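Local coordinates for protein fatty acyl CoA synthetase FADD13 (FATTY-ACYL-CoA SYNTHETASE) (Mycobacterium tuberculosis, PDB 3R44) that belongs to the ANL superfamily of AMP-binding enzymes, built from a large N-terminal domain and a small C-terminal domain, at residues Tyr35-Met44 with Pro76-Leu84. Numbering follows the deposited sequence.
Sequences YVEPSTDVRM and PNSVEFCCL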
# COMPACT_ATOMS: atom_id res chain seq x y z
N TYR A 35 -11.90 -18.67 0.03
CA TYR A 35 -10.48 -18.64 0.51
C TYR A 35 -9.86 -19.99 0.32
O TYR A 35 -10.40 -20.94 0.81
CB TYR A 35 -10.44 -18.20 1.98
CG TYR A 35 -9.07 -17.81 2.46
CD1 TYR A 35 -8.70 -16.47 2.50
CD2 TYR A 35 -8.15 -18.76 2.86
CE1 TYR A 35 -7.46 -16.10 2.89
CE2 TYR A 35 -6.86 -18.38 3.29
CZ TYR A 35 -6.55 -17.03 3.29
OH TYR A 35 -5.34 -16.57 3.73
N VAL A 36 -8.81 -20.07 -0.49
CA VAL A 36 -8.14 -21.30 -0.81
C VAL A 36 -6.64 -21.05 -0.53
O VAL A 36 -6.04 -20.17 -1.15
CB VAL A 36 -8.33 -21.72 -2.28
CG1 VAL A 36 -7.56 -23.00 -2.55
CG2 VAL A 36 -9.81 -21.87 -2.63
N GLU A 37 -6.05 -21.81 0.40
CA GLU A 37 -4.63 -21.66 0.77
C GLU A 37 -4.02 -23.07 0.73
O GLU A 37 -4.07 -23.79 1.75
CB GLU A 37 -4.51 -21.07 2.19
CG GLU A 37 -3.17 -20.50 2.53
CD GLU A 37 -3.23 -19.64 3.76
OE1 GLU A 37 -3.39 -18.40 3.64
OE2 GLU A 37 -3.16 -20.23 4.87
N PRO A 38 -3.51 -23.51 -0.46
CA PRO A 38 -3.11 -24.91 -0.61
C PRO A 38 -2.00 -25.33 0.36
O PRO A 38 -2.06 -26.45 0.86
CB PRO A 38 -2.64 -24.98 -2.07
CG PRO A 38 -3.49 -23.94 -2.73
CD PRO A 38 -3.39 -22.81 -1.75
N SER A 39 -1.08 -24.42 0.67
CA SER A 39 0.04 -24.66 1.60
C SER A 39 -0.42 -25.11 3.00
O SER A 39 0.23 -25.93 3.61
CB SER A 39 0.96 -23.44 1.73
OG SER A 39 0.29 -22.28 2.19
N THR A 40 -1.57 -24.63 3.47
CA THR A 40 -2.10 -25.03 4.80
C THR A 40 -3.39 -25.87 4.68
O THR A 40 -4.11 -26.08 5.66
CB THR A 40 -2.43 -23.77 5.62
OG1 THR A 40 -3.38 -22.99 4.89
CG2 THR A 40 -1.19 -22.91 5.85
N ASP A 41 -3.69 -26.31 3.46
CA ASP A 41 -4.87 -27.08 3.12
C ASP A 41 -6.20 -26.48 3.53
O ASP A 41 -7.08 -27.21 3.95
CB ASP A 41 -4.75 -28.51 3.65
CG ASP A 41 -3.40 -29.14 3.28
OD1 ASP A 41 -3.16 -29.45 2.08
OD2 ASP A 41 -2.56 -29.31 4.20
N VAL A 42 -6.36 -25.17 3.35
CA VAL A 42 -7.61 -24.44 3.63
C VAL A 42 -8.38 -24.25 2.30
O VAL A 42 -7.81 -23.80 1.30
CB VAL A 42 -7.29 -23.10 4.28
CG1 VAL A 42 -8.55 -22.25 4.45
CG2 VAL A 42 -6.54 -23.32 5.65
N ARG A 43 -9.65 -24.66 2.25
CA ARG A 43 -10.50 -24.45 1.06
C ARG A 43 -11.90 -24.16 1.60
O ARG A 43 -12.64 -25.07 1.94
CB ARG A 43 -10.50 -25.65 0.10
CG ARG A 43 -11.31 -25.46 -1.21
CD ARG A 43 -11.16 -26.70 -2.23
NE ARG A 43 -9.75 -26.91 -2.56
CZ ARG A 43 -9.07 -26.31 -3.55
NH1 ARG A 43 -9.65 -25.43 -4.41
NH2 ARG A 43 -7.78 -26.57 -3.66
N MET A 44 -12.25 -22.89 1.74
CA MET A 44 -13.48 -22.52 2.45
C MET A 44 -14.43 -21.80 1.55
O MET A 44 -13.99 -20.99 0.77
CB MET A 44 -13.15 -21.65 3.61
CG MET A 44 -12.51 -22.48 4.73
SD MET A 44 -11.95 -21.40 6.02
CE MET A 44 -13.42 -20.52 6.55
N PRO A 76 0.74 -13.57 10.22
CA PRO A 76 0.88 -13.92 8.83
C PRO A 76 -0.44 -13.93 8.13
O PRO A 76 -1.52 -14.01 8.76
CB PRO A 76 1.38 -15.35 8.85
CG PRO A 76 1.14 -15.86 10.14
CD PRO A 76 1.10 -14.71 11.09
N ASN A 77 -0.37 -13.88 6.82
CA ASN A 77 -1.61 -14.02 6.03
C ASN A 77 -2.27 -15.36 6.34
O ASN A 77 -1.60 -16.43 6.38
CB ASN A 77 -1.26 -13.98 4.54
CG ASN A 77 -0.99 -12.60 4.05
OD1 ASN A 77 -0.63 -11.70 4.82
ND2 ASN A 77 -1.14 -12.41 2.75
N SER A 78 -3.58 -15.33 6.52
CA SER A 78 -4.35 -16.52 6.84
C SER A 78 -5.82 -16.15 6.75
O SER A 78 -6.18 -14.96 6.72
CB SER A 78 -4.04 -17.03 8.28
OG SER A 78 -4.46 -16.07 9.23
N VAL A 79 -6.66 -17.16 6.67
CA VAL A 79 -8.08 -16.94 6.72
C VAL A 79 -8.47 -16.37 8.11
O VAL A 79 -9.42 -15.60 8.23
CB VAL A 79 -8.85 -18.22 6.36
CG1 VAL A 79 -8.78 -19.24 7.52
CG2 VAL A 79 -10.31 -17.90 5.94
N GLU A 80 -7.74 -16.71 9.17
CA GLU A 80 -8.00 -16.05 10.49
C GLU A 80 -7.81 -14.55 10.49
O GLU A 80 -8.57 -13.81 11.08
CB GLU A 80 -7.13 -16.64 11.59
CG GLU A 80 -7.48 -18.06 12.01
CD GLU A 80 -6.94 -19.17 11.08
OE1 GLU A 80 -6.18 -18.93 10.11
OE2 GLU A 80 -7.32 -20.33 11.32
N PHE A 81 -6.76 -14.09 9.85
CA PHE A 81 -6.50 -12.66 9.67
C PHE A 81 -7.75 -12.04 9.05
O PHE A 81 -8.31 -11.04 9.58
CB PHE A 81 -5.27 -12.47 8.77
CG PHE A 81 -4.67 -11.09 8.78
CD1 PHE A 81 -3.29 -10.95 8.93
CD2 PHE A 81 -5.40 -9.96 8.54
CE1 PHE A 81 -2.66 -9.71 8.94
CE2 PHE A 81 -4.78 -8.70 8.57
CZ PHE A 81 -3.42 -8.60 8.78
N CYS A 82 -8.22 -12.63 7.95
CA CYS A 82 -9.39 -12.04 7.23
C CYS A 82 -10.65 -12.07 8.15
O CYS A 82 -11.41 -11.11 8.21
CB CYS A 82 -9.71 -12.85 6.00
SG CYS A 82 -8.43 -12.77 4.77
N CYS A 83 -10.84 -13.19 8.82
CA CYS A 83 -12.07 -13.41 9.56
C CYS A 83 -12.02 -12.61 10.85
O CYS A 83 -13.06 -12.23 11.39
CB CYS A 83 -12.33 -14.87 9.80
SG CYS A 83 -12.82 -15.69 8.23
N LEU A 84 -10.81 -12.29 11.33
CA LEU A 84 -10.69 -11.38 12.51
C LEU A 84 -11.09 -9.97 12.14
O LEU A 84 -11.76 -9.26 12.93
CB LEU A 84 -9.29 -11.36 13.12
CG LEU A 84 -9.09 -12.56 14.04
CD1 LEU A 84 -7.58 -12.86 14.32
CD2 LEU A 84 -9.88 -12.47 15.37
O HOH W 1 -1.56 -19.13 6.57
O HOH W 2 -5.49 -19.81 6.49
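The β-hairpin at the edge of the nine-stranded mixed sheet meets the N-terminal turn of helix 79-91 through Tyr35 and Val79. Val79 CB sits over one face of the Tyr35 ring, 3.7 Å from its centroid and 17° off the normal, a CH-pi contact. A chi1 of -166°, with CG anti to the backbone N, lays the ring beside the first residues of the helix. Cys82 SG approaches the ring obliquely, 3.9 Å from Tyr35 CE1. On the neighbouring strand, paired with Tyr35 through the backbone, Met44 SD and Val79 CG2 meet tip to tip at 3.9 Å.

The polar side is bridged by water. Glu37 OE2 accepts from one water that also donates to Asn77 O, and from a second that accepts from Val79 N; Thr40 OG1 donates to the same oxygen at 2.8 Å. Tyr35 OH donates to Glu37 OE1 at 2.7 Å, from 39° out of the carboxylate plane, and Ser241 OG hydrogen-bonds both, so the buried carboxylate is held at both oxygens. Ser78 is the N-cap, its OG accepting from Phe81 N at 3.1 Å. Asp41 and Val42 face Glu37 in a G1 β-bulge. This is α/β packing of a capped helix start against an edge hairpin, within the AMP-binding domain.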